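Side-chain contacts in SusD superfamily protein (Bacteroides vulgatus ATCC 8482, PDB 3JQ0), which probably binds glycans or other nutrients at the outer membrane of the bacterium: residues G73-I78 / F116-S121; S227-I232 / W316-K321; K271-Y276 / P288-N293. One frame throughout, in Å; residues are numbered along the deposited sequence.

Contact 1: residues G73-I78 / F116-S121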
ATOM      1  N   GLY A  73       6.536 -10.872  10.022  1.00  9.62           N
ATOM      2  CA  GLY A  73       6.784 -10.671   8.606  1.00 10.67           C
ATOM      3  C   GLY A  73       8.230 -10.794   8.189  1.00 10.83           C
ATOM      4  O   GLY A  73       8.589 -10.268   7.144  1.00 12.01           O
ATOM      5  N   ASP A  74       9.055 -11.464   8.997  1.00 10.07           N
ATOM      6  CA  ASP A  74      10.460 -11.605   8.778  0.52 10.30           C
ATOM      7  C   ASP A  74      11.196 -10.252   8.743  1.00  9.55           C
ATOM      8  O   ASP A  74      12.247 -10.117   8.133  1.00 10.88           O
ATOM      9  CB  ASP A  74      10.670 -12.429   7.521  0.52 11.68           C
ATOM     10  CG  ASP A  74      12.026 -12.953   7.433  0.52 11.75           C
ATOM     11  OD1 ASP A  74      12.630 -13.302   8.476  0.52 14.41           O
ATOM     12  OD2 ASP A  74      12.534 -12.974   6.293  0.52 14.26           O
HETATM   13  N   MSE A  75      10.640  -9.252   9.414  1.00  9.96           N
HETATM   14  CA  MSE A  75      11.251  -7.906   9.373  1.00 10.17           C
HETATM   15  C   MSE A  75      12.487  -7.724  10.234  1.00  9.18           C
HETATM   16  O   MSE A  75      13.334  -6.895   9.916  1.00 10.36           O
HETATM   17  CB  MSE A  75      10.198  -6.853   9.650  1.00  9.65           C
HETATM   18  CG  MSE A  75       9.206  -6.697   8.522  1.00 11.62           C
HETATM   19 SE   MSE A  75       7.959  -5.221   8.866  1.00 11.42          SE
HETATM   20  CE  MSE A  75       6.425  -6.208   9.338  1.00 15.53           C
ATOM     21  N   TYR A  76      12.625  -8.524  11.293  1.00  9.64           N
ATOM     22  CA  TYR A  76      13.750  -8.310  12.200  1.00  9.72           C
ATOM     23  C   TYR A  76      15.102  -8.614  11.577  1.00 10.91           C
ATOM     24  O   TYR A  76      16.095  -7.968  11.877  1.00 11.88           O
ATOM     25  CB  TYR A  76      13.608  -9.043  13.512  1.00 10.54           C
ATOM     26  CG  TYR A  76      12.705  -8.284  14.459  1.00 10.75           C
ATOM     27  CD1 TYR A  76      13.196  -7.226  15.199  1.00 11.67           C
ATOM     28  CD2 TYR A  76      11.365  -8.567  14.591  1.00 10.94           C
ATOM     29  CE1 TYR A  76      12.385  -6.479  16.071  1.00 11.10           C
ATOM     30  CE2 TYR A  76      10.526  -7.821  15.440  1.00 11.16           C
ATOM     31  CZ  TYR A  76      11.034  -6.801  16.184  1.00 10.27           C
ATOM     32  OH  TYR A  76      10.205  -6.118  17.021  1.00 11.73           O
ATOM     33  N   LYS A  77      15.187  -9.569  10.670  1.00 12.46           N
ATOM     34  CA  LYS A  77      16.526  -9.816  10.085  0.52 12.93           C
ATOM     35  C   LYS A  77      16.874  -8.684   9.107  1.00 12.30           C
ATOM     36  O   LYS A  77      18.047  -8.446   8.871  1.00 13.30           O
ATOM     37  CB  LYS A  77      16.710 -11.211   9.520  0.52 14.01           C
ATOM     38  CG  LYS A  77      15.888 -11.515   8.305  0.52 13.05           C
ATOM     39  CD  LYS A  77      16.305 -12.925   7.832  0.52 13.69           C
ATOM     40  CE  LYS A  77      15.472 -13.575   6.766  0.52 11.96           C
ATOM     41  NZ  LYS A  77      15.524 -12.773   5.534  0.52 13.55           N
ATOM     42  N   ILE A  78      15.865  -7.951   8.558  1.00 11.48           N
ATOM     43  CA  ILE A  78      16.168  -6.725   7.807  1.00 10.60           C
ATOM     44  C   ILE A  78      16.673  -5.637   8.723  1.00  9.47           C
ATOM     45  O   ILE A  78      17.680  -4.997   8.460  1.00  9.73           O
ATOM     46  CB  ILE A  78      14.953  -6.194   6.977  1.00 10.84           C
ATOM     47  CG1 ILE A  78      14.222  -7.334   6.239  1.00 11.21           C
ATOM     48  CG2 ILE A  78      15.357  -5.066   6.081  1.00 11.72           C
ATOM     49  CD1 ILE A  78      12.983  -6.900   5.510  1.00 12.94           C
ATOM     50  N   PHE A 116       7.251   1.078  11.894  1.00  6.94           N
ATOM     51  CA  PHE A 116       5.891   1.630  11.802  1.00  7.41           C
ATOM     52  C   PHE A 116       4.891   0.581  11.280  1.00  6.60           C
ATOM     53  O   PHE A 116       3.749   0.544  11.743  1.00  7.04           O
ATOM     54  CB  PHE A 116       5.914   2.909  10.982  1.00  6.92           C
ATOM     55  CG  PHE A 116       4.598   3.646  10.933  1.00  7.37           C
ATOM     56  CD1 PHE A 116       3.905   3.984  12.087  1.00  7.33           C
ATOM     57  CD2 PHE A 116       4.061   4.028   9.713  1.00  7.26           C
ATOM     58  CE1 PHE A 116       2.724   4.667  12.039  1.00  8.41           C
ATOM     59  CE2 PHE A 116       2.859   4.716   9.668  1.00  8.46           C
ATOM     60  CZ  PHE A 116       2.193   5.056  10.838  1.00  8.41           C
ATOM     61  N   HIS A 117       5.301  -0.311  10.370  1.00  6.81           N
ATOM     62  CA  HIS A 117       4.481  -1.493  10.065  1.00  6.86           C
ATOM     63  C   HIS A 117       4.284  -2.346  11.303  1.00  6.35           C
ATOM     64  O   HIS A 117       3.198  -2.833  11.602  1.00  7.12           O
ATOM     65  CB  HIS A 117       5.091  -2.329   8.958  1.00  6.89           C
ATOM     66  CG  HIS A 117       4.834  -1.828   7.576  1.00  7.46           C
ATOM     67  ND1 HIS A 117       3.601  -1.833   6.975  1.00  7.45           N
ATOM     68  CD2 HIS A 117       5.719  -1.391   6.645  1.00  8.94           C
ATOM     69  CE1 HIS A 117       3.730  -1.373   5.748  1.00  9.32           C
ATOM     70  NE2 HIS A 117       5.005  -1.078   5.521  1.00  8.73           N
ATOM     71  N   LEU A 118       5.373  -2.578  12.041  1.00  7.60           N
ATOM     72  CA  LEU A 118       5.288  -3.415  13.256  1.00  7.41           C
ATOM     73  C   LEU A 118       4.350  -2.815  14.308  1.00  6.96           C
ATOM     74  O   LEU A 118       3.545  -3.512  14.898  1.00  7.80           O
ATOM     75  CB  LEU A 118       6.692  -3.671  13.862  1.00  7.88           C
ATOM     76  CG  LEU A 118       7.662  -4.515  13.014  1.00  7.73           C
ATOM     77  CD1 LEU A 118       9.051  -4.547  13.651  1.00 10.60           C
ATOM     78  CD2 LEU A 118       7.108  -5.925  12.876  1.00 11.56           C
ATOM     79  N   LEU A 119       4.458  -1.497  14.520  1.00  6.93           N
ATOM     80  CA  LEU A 119       3.599  -0.814  15.510  1.00  7.39           C
ATOM     81  C   LEU A 119       2.118  -0.983  15.164  1.00  7.08           C
ATOM     82  O   LEU A 119       1.314  -1.332  16.001  1.00  7.31           O
ATOM     83  CB  LEU A 119       3.924   0.672  15.515  1.00  7.62           C
ATOM     84  CG  LEU A 119       3.039   1.506  16.417  1.00  8.56           C
ATOM     85  CD1 LEU A 119       3.229   1.199  17.901  1.00 12.50           C
ATOM     86  CD2 LEU A 119       3.233   2.988  16.128  1.00 10.32           C
ATOM     87  N   ARG A 120       1.765  -0.723  13.899  1.00  7.16           N
ATOM     88  CA  ARG A 120       0.373  -0.759  13.478  1.00  6.97           C
ATOM     89  C   ARG A 120      -0.195  -2.167  13.439  1.00  6.59           C
ATOM     90  O   ARG A 120      -1.395  -2.366  13.544  1.00  7.20           O
ATOM     91  CB  ARG A 120       0.211  -0.059  12.126  1.00  7.03           C
ATOM     92  CG  ARG A 120       0.488   1.444  12.169  1.00  7.55           C
ATOM     93  CD  ARG A 120       0.308   2.070  10.805  1.00  7.60           C
ATOM     94  NE  ARG A 120       1.407   1.692   9.926  1.00  7.04           N
ATOM     95  CZ  ARG A 120       1.457   2.024   8.645  1.00  7.02           C
ATOM     96  NH1 ARG A 120       0.467   2.699   8.095  1.00  7.72           N
ATOM     97  NH2 ARG A 120       2.483   1.626   7.904  1.00  8.20           N
ATOM     98  N   SER A 121       0.694  -3.142  13.269  1.00  6.31           N
ATOM     99  CA  SER A 121       0.280  -4.535  13.045  1.00  7.01           C
ATOM    100  C   SER A 121       0.345  -5.382  14.314  1.00  7.00           C
ATOM    101  O   SER A 121      -0.597  -6.081  14.634  1.00  7.49           O
ATOM    102  CB  SER A 121       1.091  -5.146  11.899  1.00  7.76           C
ATOM    103  OG  SER A 121       0.817  -4.423  10.701  1.00  7.42           O
TER

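Contact 2: residues S227-I232 / W316-K321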
ATOM      1  N   SER A 227      -1.641  12.123 -17.619  1.00  8.38           N
ATOM      2  CA  SER A 227      -2.075  11.524 -18.870  1.00  8.57           C
ATOM      3  C   SER A 227      -3.193  10.513 -18.650  1.00  9.28           C
ATOM      4  O   SER A 227      -4.234  10.574 -19.295  1.00 10.36           O
ATOM      5  CB  SER A 227      -0.897  10.883 -19.600  1.00  8.61           C
ATOM      6  OG  SER A 227      -0.241   9.892 -18.806  1.00  8.35           O
ATOM      7  N   SER A 228      -2.971   9.606 -17.703  1.00  9.41           N
ATOM      8  CA  SER A 228      -4.019   8.700 -17.254  1.00  9.95           C
ATOM      9  C   SER A 228      -3.560   8.003 -15.997  1.00  9.52           C
ATOM     10  O   SER A 228      -2.382   7.890 -15.728  1.00  8.71           O
ATOM     11  CB  SER A 228      -4.358   7.633 -18.291  1.00 11.64           C
ATOM     12  OG  SER A 228      -3.312   6.699 -18.452  1.00 11.63           O
ATOM     13  N   PHE A 229      -4.531   7.521 -15.246  1.00 10.62           N
ATOM     14  CA  PHE A 229      -4.263   6.664 -14.096  1.00  9.49           C
ATOM     15  C   PHE A 229      -3.414   5.442 -14.494  1.00  8.89           C
ATOM     16  O   PHE A 229      -2.482   5.073 -13.793  1.00  8.60           O
ATOM     17  CB  PHE A 229      -5.597   6.285 -13.444  1.00 10.73           C
ATOM     18  CG  PHE A 229      -5.512   5.564 -12.141  1.00  8.30           C
ATOM     19  CD1 PHE A 229      -5.177   6.201 -10.980  1.00  9.44           C
ATOM     20  CD2 PHE A 229      -5.937   4.243 -12.060  1.00  7.05           C
ATOM     21  CE1 PHE A 229      -5.218   5.554  -9.793  1.00  8.57           C
ATOM     22  CE2 PHE A 229      -5.968   3.602 -10.849  1.00  7.72           C
ATOM     23  CZ  PHE A 229      -5.643   4.258  -9.720  1.00  7.63           C
ATOM     24  N   LYS A 230      -3.746   4.811 -15.612  1.00  9.91           N
ATOM     25  CA  LYS A 230      -3.019   3.664 -16.062  1.00  9.73           C
ATOM     26  C   LYS A 230      -1.525   3.946 -16.273  1.00  7.94           C
ATOM     27  O   LYS A 230      -0.675   3.080 -15.997  1.00  8.65           O
ATOM     28  CB  LYS A 230      -3.684   3.225 -17.332  1.00 12.11           C
ATOM     29  CG  LYS A 230      -3.143   2.022 -17.871  1.00 13.59           C
ATOM     30  CD  LYS A 230      -3.964   1.499 -19.102  1.00 16.94           C
ATOM     31  CE  LYS A 230      -5.440   1.141 -18.756  1.00 21.31           C
ATOM     32  NZ  LYS A 230      -6.155   0.375 -19.863  1.00 25.43           N
ATOM     33  N   ASP A 231      -1.182   5.128 -16.756  1.00  7.52           N
ATOM     34  CA  ASP A 231       0.206   5.462 -17.000  1.00  7.55           C
ATOM     35  C   ASP A 231       1.041   5.561 -15.711  1.00  7.90           C
ATOM     36  O   ASP A 231       2.253   5.519 -15.789  1.00  8.49           O
ATOM     37  CB  ASP A 231       0.308   6.723 -17.826  1.00  7.67           C
ATOM     38  CG  ASP A 231      -0.244   6.541 -19.215  1.00  9.11           C
ATOM     39  OD1 ASP A 231      -0.045   5.485 -19.869  1.00 11.75           O
ATOM     40  OD2 ASP A 231      -0.934   7.477 -19.704  1.00 11.27           O
ATOM     41  N   ILE A 232       0.394   5.748 -14.563  1.00  7.11           N
ATOM     42  CA  ILE A 232       1.125   5.746 -13.307  1.00  7.37           C
ATOM     43  C   ILE A 232       1.876   4.426 -13.129  1.00  7.14           C
ATOM     44  O   ILE A 232       3.017   4.371 -12.667  1.00  8.04           O
ATOM     45  CB  ILE A 232       0.162   5.933 -12.102  1.00  7.08           C
ATOM     46  CG1 ILE A 232      -0.588   7.259 -12.170  1.00  8.46           C
ATOM     47  CG2 ILE A 232       0.911   5.802 -10.802  1.00  9.66           C
ATOM     48  CD1 ILE A 232      -1.777   7.240 -11.200  1.00 10.12           C
ATOM     49  N   TRP A 316     -11.754   3.039 -12.375  1.00  6.72           N
ATOM     50  CA  TRP A 316     -12.644   1.889 -12.320  1.00  6.91           C
ATOM     51  C   TRP A 316     -12.158   0.740 -13.197  1.00  6.80           C
ATOM     52  O   TRP A 316     -11.830  -0.344 -12.700  1.00  7.08           O
ATOM     53  CB  TRP A 316     -14.047   2.328 -12.713  1.00  6.77           C
ATOM     54  CG  TRP A 316     -15.138   1.331 -12.625  1.00  6.77           C
ATOM     55  CD1 TRP A 316     -15.048   0.049 -12.193  1.00  7.33           C
ATOM     56  CD2 TRP A 316     -16.501   1.566 -12.988  1.00  7.28           C
ATOM     57  NE1 TRP A 316     -16.302  -0.529 -12.260  1.00  8.09           N
ATOM     58  CE2 TRP A 316     -17.205   0.379 -12.729  1.00  7.62           C
ATOM     59  CE3 TRP A 316     -17.195   2.667 -13.439  1.00  8.39           C
ATOM     60  CZ2 TRP A 316     -18.573   0.268 -12.929  1.00  8.89           C
ATOM     61  CZ3 TRP A 316     -18.545   2.553 -13.631  1.00 10.93           C
ATOM     62  CH2 TRP A 316     -19.234   1.370 -13.398  1.00  9.28           C
ATOM     63  N   THR A 317     -12.090   0.982 -14.508  1.00  7.59           N
ATOM     64  CA  THR A 317     -11.752  -0.088 -15.447  1.00  8.11           C
ATOM     65  C   THR A 317     -10.252  -0.254 -15.619  1.00  7.80           C
ATOM     66  O   THR A 317      -9.816  -1.216 -16.247  1.00  9.07           O
ATOM     67  CB  THR A 317     -12.435   0.153 -16.764  1.00  9.96           C
ATOM     68  OG1 THR A 317     -12.074   1.433 -17.247  1.00 13.29           O
ATOM     69  CG2 THR A 317     -13.952   0.056 -16.622  1.00 11.29           C
ATOM     70  N   THR A 318      -9.456   0.636 -15.032  1.00  7.52           N
ATOM     71  CA  THR A 318      -8.011   0.405 -14.934  1.00  7.55           C
ATOM     72  C   THR A 318      -7.732  -0.541 -13.748  1.00  6.93           C
ATOM     73  O   THR A 318      -6.877  -1.434 -13.840  1.00  7.36           O
ATOM     74  CB  THR A 318      -7.248   1.733 -14.828  1.00  9.06           C
ATOM     75  OG1 THR A 318      -7.372   2.432 -16.058  1.00 12.12           O
ATOM     76  CG2 THR A 318      -5.789   1.520 -14.495  1.00  9.98           C
ATOM     77  N   SER A 319      -8.437  -0.363 -12.634  1.00  5.92           N
ATOM     78  CA  SER A 319      -8.215  -1.180 -11.445  1.00  6.25           C
ATOM     79  C   SER A 319      -8.809  -2.560 -11.515  1.00  5.73           C
ATOM     80  O   SER A 319      -8.242  -3.516 -10.974  1.00  6.27           O
ATOM     81  CB  SER A 319      -8.798  -0.475 -10.212  1.00  6.26           C
ATOM     82  OG  SER A 319      -8.149   0.779  -9.960  1.00  7.14           O
ATOM     83  N   LEU A 320      -9.980  -2.669 -12.176  1.00  6.46           N
ATOM     84  CA  LEU A 320     -10.763  -3.906 -12.241  1.00  5.50           C
ATOM     85  C   LEU A 320     -11.226  -4.137 -13.641  1.00  6.39           C
ATOM     86  O   LEU A 320     -11.564  -3.183 -14.350  1.00  8.36           O
ATOM     87  CB  LEU A 320     -11.995  -3.801 -11.345  1.00  6.77           C
ATOM     88  CG  LEU A 320     -11.765  -3.590  -9.872  1.00  7.01           C
ATOM     89  CD1 LEU A 320     -13.073  -3.292  -9.120  1.00  8.10           C
ATOM     90  CD2 LEU A 320     -11.010  -4.742  -9.246  1.00  7.83           C
ATOM     91  N   LYS A 321     -11.376  -5.409 -14.009  1.00  6.12           N
ATOM     92  CA  LYS A 321     -12.099  -5.769 -15.234  0.50  6.32           C
ATOM     93  C   LYS A 321     -13.231  -6.708 -14.876  1.00  6.26           C
ATOM     94  O   LYS A 321     -13.044  -7.684 -14.151  1.00  7.15           O
ATOM     95  CB  LYS A 321     -11.212  -6.378 -16.322  0.50  7.66           C
ATOM     96  CG  LYS A 321     -12.003  -6.666 -17.613  0.50  8.95           C
ATOM     97  CD  LYS A 321     -11.117  -6.927 -18.831  0.50 13.56           C
ATOM     98  CE  LYS A 321     -11.880  -6.898 -20.170  0.50 12.52           C
ATOM     99  NZ  LYS A 321     -11.044  -6.290 -21.247  0.50 14.46           N
TER
HETATM  100  O   HOH W   1      -6.542   5.062 -16.603  1.00 14.94           O
HETATM  101  O   HOH W   2      -8.618  -0.545 -18.811  1.00 29.37           O

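Contact 3: residues K271-Y276 / P288-N293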
ATOM      1  N   LYS A 271      -9.453 -20.092 -17.816  1.00  8.81           N
ATOM      2  CA  LYS A 271     -10.749 -19.460 -17.588  1.00  8.57           C
ATOM      3  C   LYS A 271     -10.922 -18.298 -18.548  1.00  8.48           C
ATOM      4  O   LYS A 271     -11.982 -18.127 -19.174  1.00  9.08           O
ATOM      5  CB  LYS A 271     -10.898 -18.989 -16.134  1.00  8.99           C
ATOM      6  CG  LYS A 271     -10.924 -20.113 -15.111  1.00 11.03           C
ATOM      7  CD  LYS A 271     -12.186 -20.956 -15.229  1.00 14.82           C
ATOM      8  CE  LYS A 271     -12.311 -21.978 -14.097  1.00 16.09           C
ATOM      9  NZ  LYS A 271     -11.227 -22.890 -14.150  1.00 23.63           N
HETATM   10  N   MSE A 272      -9.874 -17.501 -18.719  1.00  8.86           N
HETATM   11  CA  MSE A 272      -9.929 -16.378 -19.635  1.00  8.65           C
HETATM   12  C   MSE A 272     -10.176 -16.821 -21.076  1.00  8.86           C
HETATM   13  O   MSE A 272     -10.867 -16.159 -21.825  1.00 10.37           O
HETATM   14  CB  MSE A 272      -8.670 -15.565 -19.609  1.00  8.76           C
HETATM   15  CG  MSE A 272      -8.341 -14.890 -18.274  1.00  9.41           C
HETATM   16 SE   MSE A 272      -9.736 -13.704 -17.602  1.00  8.02          SE
HETATM   17  CE  MSE A 272      -9.626 -12.298 -18.923  1.00 10.64           C
ATOM     18  N   VAL A 273      -9.588 -17.951 -21.471  1.00  9.80           N
ATOM     19  CA  VAL A 273      -9.609 -18.426 -22.865  1.00 10.63           C
ATOM     20  C   VAL A 273     -10.867 -19.233 -23.137  1.00 10.56           C
ATOM     21  O   VAL A 273     -11.398 -19.140 -24.249  1.00 12.58           O
ATOM     22  CB  VAL A 273      -8.289 -19.280 -23.183  1.00 12.43           C
ATOM     23  CG1 VAL A 273      -8.464 -20.141 -24.448  1.00 16.45           C
ATOM     24  CG2 VAL A 273      -7.073 -18.357 -23.234  1.00 15.33           C
ATOM     25  N   LYS A 274     -11.287 -20.103 -22.217  1.00 10.46           N
ATOM     26  CA  LYS A 274     -12.304 -21.110 -22.480  1.00 10.98           C
ATOM     27  C   LYS A 274     -13.638 -20.810 -21.880  1.00 10.93           C
ATOM     28  O   LYS A 274     -14.656 -21.288 -22.369  1.00 12.73           O
ATOM     29  CB  LYS A 274     -11.865 -22.502 -21.978  1.00 12.99           C
ATOM     30  CG  LYS A 274     -10.571 -23.055 -22.575  1.00 15.02           C
ATOM     31  CD  LYS A 274     -10.248 -24.515 -22.146  1.00 20.55           C
ATOM     32  N   ILE A 275     -13.703 -20.035 -20.792  1.00  9.84           N
ATOM     33  CA  ILE A 275     -14.934 -19.992 -19.962  1.00 10.02           C
ATOM     34  C   ILE A 275     -15.593 -18.619 -19.968  1.00  9.03           C
ATOM     35  O   ILE A 275     -16.795 -18.528 -20.130  1.00 10.50           O
ATOM     36  CB  ILE A 275     -14.624 -20.416 -18.528  1.00 10.44           C
ATOM     37  CG1 ILE A 275     -14.018 -21.841 -18.504  1.00 11.66           C
ATOM     38  CG2 ILE A 275     -15.884 -20.347 -17.610  1.00 12.12           C
ATOM     39  CD1 ILE A 275     -14.863 -22.923 -19.147  1.00 14.52           C
ATOM     40  N   TYR A 276     -14.826 -17.559 -19.722  1.00  7.92           N
ATOM     41  CA  TYR A 276     -15.391 -16.195 -19.568  1.00  7.26           C
ATOM     42  C   TYR A 276     -15.598 -15.509 -20.932  1.00  7.15           C
ATOM     43  O   TYR A 276     -15.087 -15.955 -21.965  1.00  8.50           O
ATOM     44  CB  TYR A 276     -14.486 -15.347 -18.697  1.00  7.99           C
ATOM     45  CG  TYR A 276     -14.186 -15.900 -17.314  1.00  7.68           C
ATOM     46  CD1 TYR A 276     -15.046 -16.756 -16.649  1.00  9.66           C
ATOM     47  CD2 TYR A 276     -13.029 -15.541 -16.686  1.00  7.72           C
ATOM     48  CE1 TYR A 276     -14.728 -17.243 -15.374  1.00  9.85           C
ATOM     49  CE2 TYR A 276     -12.691 -16.004 -15.413  1.00  8.35           C
ATOM     50  CZ  TYR A 276     -13.558 -16.845 -14.765  1.00  7.53           C
ATOM     51  OH  TYR A 276     -13.270 -17.359 -13.527  1.00  9.27           O
ATOM     52  N   PRO A 288      -5.446  -9.201 -25.662  1.00  8.73           N
ATOM     53  CA  PRO A 288      -4.397  -9.221 -24.649  1.00  9.07           C
ATOM     54  C   PRO A 288      -4.805  -9.900 -23.376  1.00  8.47           C
ATOM     55  O   PRO A 288      -3.928 -10.427 -22.682  1.00  8.96           O
ATOM     56  CB  PRO A 288      -4.143  -7.730 -24.414  1.00 11.34           C
ATOM     57  CG  PRO A 288      -4.490  -7.097 -25.734  1.00 12.75           C
ATOM     58  CD  PRO A 288      -5.685  -7.857 -26.186  1.00 10.48           C
ATOM     59  N   ASP A 289      -6.099  -9.917 -23.044  1.00  8.22           N
ATOM     60  CA  ASP A 289      -6.531 -10.516 -21.796  1.00  8.66           C
ATOM     61  C   ASP A 289      -6.353 -12.035 -21.759  1.00  9.19           C
ATOM     62  O   ASP A 289      -6.261 -12.609 -20.689  1.00  9.36           O
ATOM     63  CB  ASP A 289      -7.976 -10.137 -21.509  1.00  9.08           C
ATOM     64  CG  ASP A 289      -8.135  -8.679 -21.175  1.00 10.45           C
ATOM     65  OD1 ASP A 289      -7.355  -8.168 -20.335  1.00 10.83           O
ATOM     66  OD2 ASP A 289      -9.036  -8.031 -21.726  1.00 14.71           O
ATOM     67  N   ALA A 290      -6.220 -12.651 -22.920  1.00  8.92           N
ATOM     68  CA  ALA A 290      -5.903 -14.070 -22.993  1.00  9.54           C
ATOM     69  C   ALA A 290      -4.502 -14.402 -22.507  1.00  9.27           C
ATOM     70  O   ALA A 290      -4.198 -15.558 -22.305  1.00 10.55           O
ATOM     71  CB  ALA A 290      -6.071 -14.599 -24.425  1.00 11.38           C
ATOM     72  N   GLN A 291      -3.652 -13.383 -22.320  1.00  8.85           N
ATOM     73  CA  GLN A 291      -2.274 -13.592 -21.835  1.00  9.30           C
ATOM     74  C   GLN A 291      -2.212 -13.761 -20.326  1.00  8.54           C
ATOM     75  O   GLN A 291      -1.175 -14.160 -19.799  1.00  8.96           O
ATOM     76  CB  GLN A 291      -1.394 -12.400 -22.210  1.00  9.01           C
ATOM     77  CG  GLN A 291      -1.306 -12.194 -23.702  1.00  9.25           C
ATOM     78  CD  GLN A 291      -0.783 -10.819 -24.090  1.00  9.45           C
ATOM     79  OE1 GLN A 291      -0.666  -9.917 -23.276  1.00 10.44           O
ATOM     80  NE2 GLN A 291      -0.457 -10.670 -25.365  1.00 12.08           N
ATOM     81  N   LEU A 292      -3.274 -13.414 -19.602  1.00  8.77           N
ATOM     82  CA  LEU A 292      -3.208 -13.427 -18.128  1.00  8.87           C
ATOM     83  C   LEU A 292      -3.180 -14.859 -17.635  1.00  8.85           C
ATOM     84  O   LEU A 292      -4.003 -15.646 -18.049  1.00 10.56           O
ATOM     85  CB  LEU A 292      -4.406 -12.689 -17.528  1.00  8.62           C
ATOM     86  CG  LEU A 292      -4.563 -11.231 -17.912  1.00  8.81           C
ATOM     87  CD1 LEU A 292      -5.907 -10.679 -17.321  1.00 11.15           C
ATOM     88  CD2 LEU A 292      -3.380 -10.335 -17.508  1.00 10.94           C
ATOM     89  N   ASN A 293      -2.311 -15.161 -16.671  1.00  9.04           N
ATOM     90  CA  ASN A 293      -2.276 -16.484 -16.067  1.00  9.36           C
ATOM     91  C   ASN A 293      -1.732 -16.443 -14.676  1.00  9.65           C
ATOM     92  O   ASN A 293      -0.593 -16.102 -14.462  1.00 16.18           O
ATOM     93  CB  ASN A 293      -1.418 -17.452 -16.861  1.00 10.09           C
ATOM     94  CG  ASN A 293      -1.595 -18.877 -16.407  1.00 10.57           C
ATOM     95  OD1 ASN A 293      -2.740 -19.318 -16.151  1.00 10.01           O
ATOM     96  ND2 ASN A 293      -0.497 -19.602 -16.312  1.00 15.29           N
TER

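Contact 1: residues G73-I78 / F116-S121
M75, a selenomethionine, lies alongside L118 and reaches over to the CB of H117. Its methyl CE meets the L118 methyl CD2 at 3.6 Å, the closest approach between the two segments. The two chains slide past each other in opposite directions. The selenium SE is 4.1 Å from H117 CB, and here M75 crosses the histidine side chain at about a right angle. The M75 chain is extended through chi2 (-175°) and bends at chi3 (-105°). This last bend carries CE off the line of the chain.

The second branch of L118 serves Y76. L118 CD1 sits 3.9 Å from the CZ atom of Y76, at the hydroxyl end of the ring, and comes at an oblique angle. One leucine fork thus touches two neighbouring residues of helix 75-91, a methyl for each. An alanine in place of L118 would lack both methyls and would probably leave the M75 methyl and the end of the Y76 ring without their shared apolar partner.

The contact is apolar, and the polar groups beside it are bonded to other parts of the chain. The Y76 hydroxyl is hydrogen-bonded to V126 O, while the H117 ring is held by Y450 OH at ND1 and by Y113 OH at NE2, which fixes its rotation. Within the second segment, R120 NE bonds to F116 O at 3.2 Å, and its guanidinium lies over the F116 ring.

The contact joins the start of helix 75-91 to the last turns of helix 97-122. These two helices, consecutive in the chain, pack side by side, consistent with the TPR-like helical part of SusD proteins. M75 also packs on L114 and W122 of helix 97-122, whereas F116 and L119 turn to helices 149-167 and 182-199.

Contact 2: residues S227-I232 / W316-K321
F229 and T318 make the main apolar contact. The T318 methyl CG2 comes to the ring edge, near the ring plane, 3.7 Å from F229 CD2. S319 OG lies at the same ring's edge, 3.7 Å from F229 CE2. In F229, CG is anti to the backbone N (chi1 -172°), which carries the ring toward the 316-319 turn; its edge faces T318 and S319. F233 meets F229 edge-to-face, and R363 of strand 359-363 also touches it.

K230 adds its aliphatic chain at the rim. Its CE passes 3.6 Å from T318 OG1, and its CB lies near the T318 methyl.

The polar links between the segments run through water. One water accepts from K230 N at 3.0 Å and is hydrogen-bonded to T318 OG1 at 2.8 Å. A second accepts from K230 NZ at 2.8 Å and donates to T317 O. The amine and backbone N of one lysine are thus both tied to the facing helix. The two hydroxyls also bond within their own helix: T318 OG1 to T314 O, and S319 OG to R315 O.

Local bonds shape the first segment. S228 OG accepts from D231 N and donates to D231 OD2. S227 OG donates to the same carboxylate oxygen from the opposite face.

S228 is the N-cap of the short, weakly bonded helix 229-233, and its bond from D231 N is a classic serine cap. The capped turn packs against the last turn of helix 315-319, just where that chain passes into the hairpin strand 320-326.

Contact 3: residues K271-Y276 / P288-N293
M272, a selenomethionine, reaches across to D289 and crosses its side chain at a slant. Its methyl CE lies 3.8 Å from D289 CB. CE is also 3.8 Å from the carbonyl oxygen D289 O, so the methyl rests against both the side chain and the backbone of one residue. M272 CG is nearly as close to that carbonyl oxygen, at 3.9 Å. The chain folds twice, at chi2 (-57°) and chi3 (-68°). These bends turn CE back toward D289 instead of letting it run straight out. A looser contact joins CE to the L292 methyl CD1, at 4.4 Å. On its own side, SE sits at the edge of the Y276 ring, in the ring plane.

Neither segment is a plain alpha-helix throughout. Helix 269-275 contains a wider pi-type turn at 271-275, where K271 O accepts from both I275 N and Y276 N. Residues 288-291 form a 3-10 segment, with Q291 N bonded to P288 O. The contact therefore packs this helical turn on a short 3-10 segment, beside the two-stranded antiparallel hairpin 320-326/332-339. I338 of that hairpin touches both M272 and L292.

V273 meets A290 at the partly exposed side of the contact. Its CG2 is 4.1 Å from the A290 methyl CB, and about as far from A290 O. The backbones come nearest at this pair, with CA atoms 5.7 Å apart.

The carboxylate of D289 takes no part in the M272 contact, which uses CB. Its OD1 is hydrogen-bonded to Y340 OH, and its OD2 is paired with K321. Both partners lie in or next to the hairpin. A290 O accepts from Q269 NE2, at the start of the same helix that carries V273.

How the contacts relate
From the N terminus, contact 1 closes first. It brings residues 116-121 back to 73-78 across a mostly helical loop and pairs helix 75-91 with helix 97-122. Contact 2 opens later and closes a long loop from 227-232 to 316-321. Contact 3 is nested inside that loop and closes a short one between 271-276 and 288-293. Contacts 2 and 3 touch through the salt bridge of K321 NZ with D289 OD2, at 2.7 Å, which links strand 320-326 to the 3-10 segment. Contact 1 stands apart, its centre about 31 Å from that of contact 2, on the opposite side of the chain's centre.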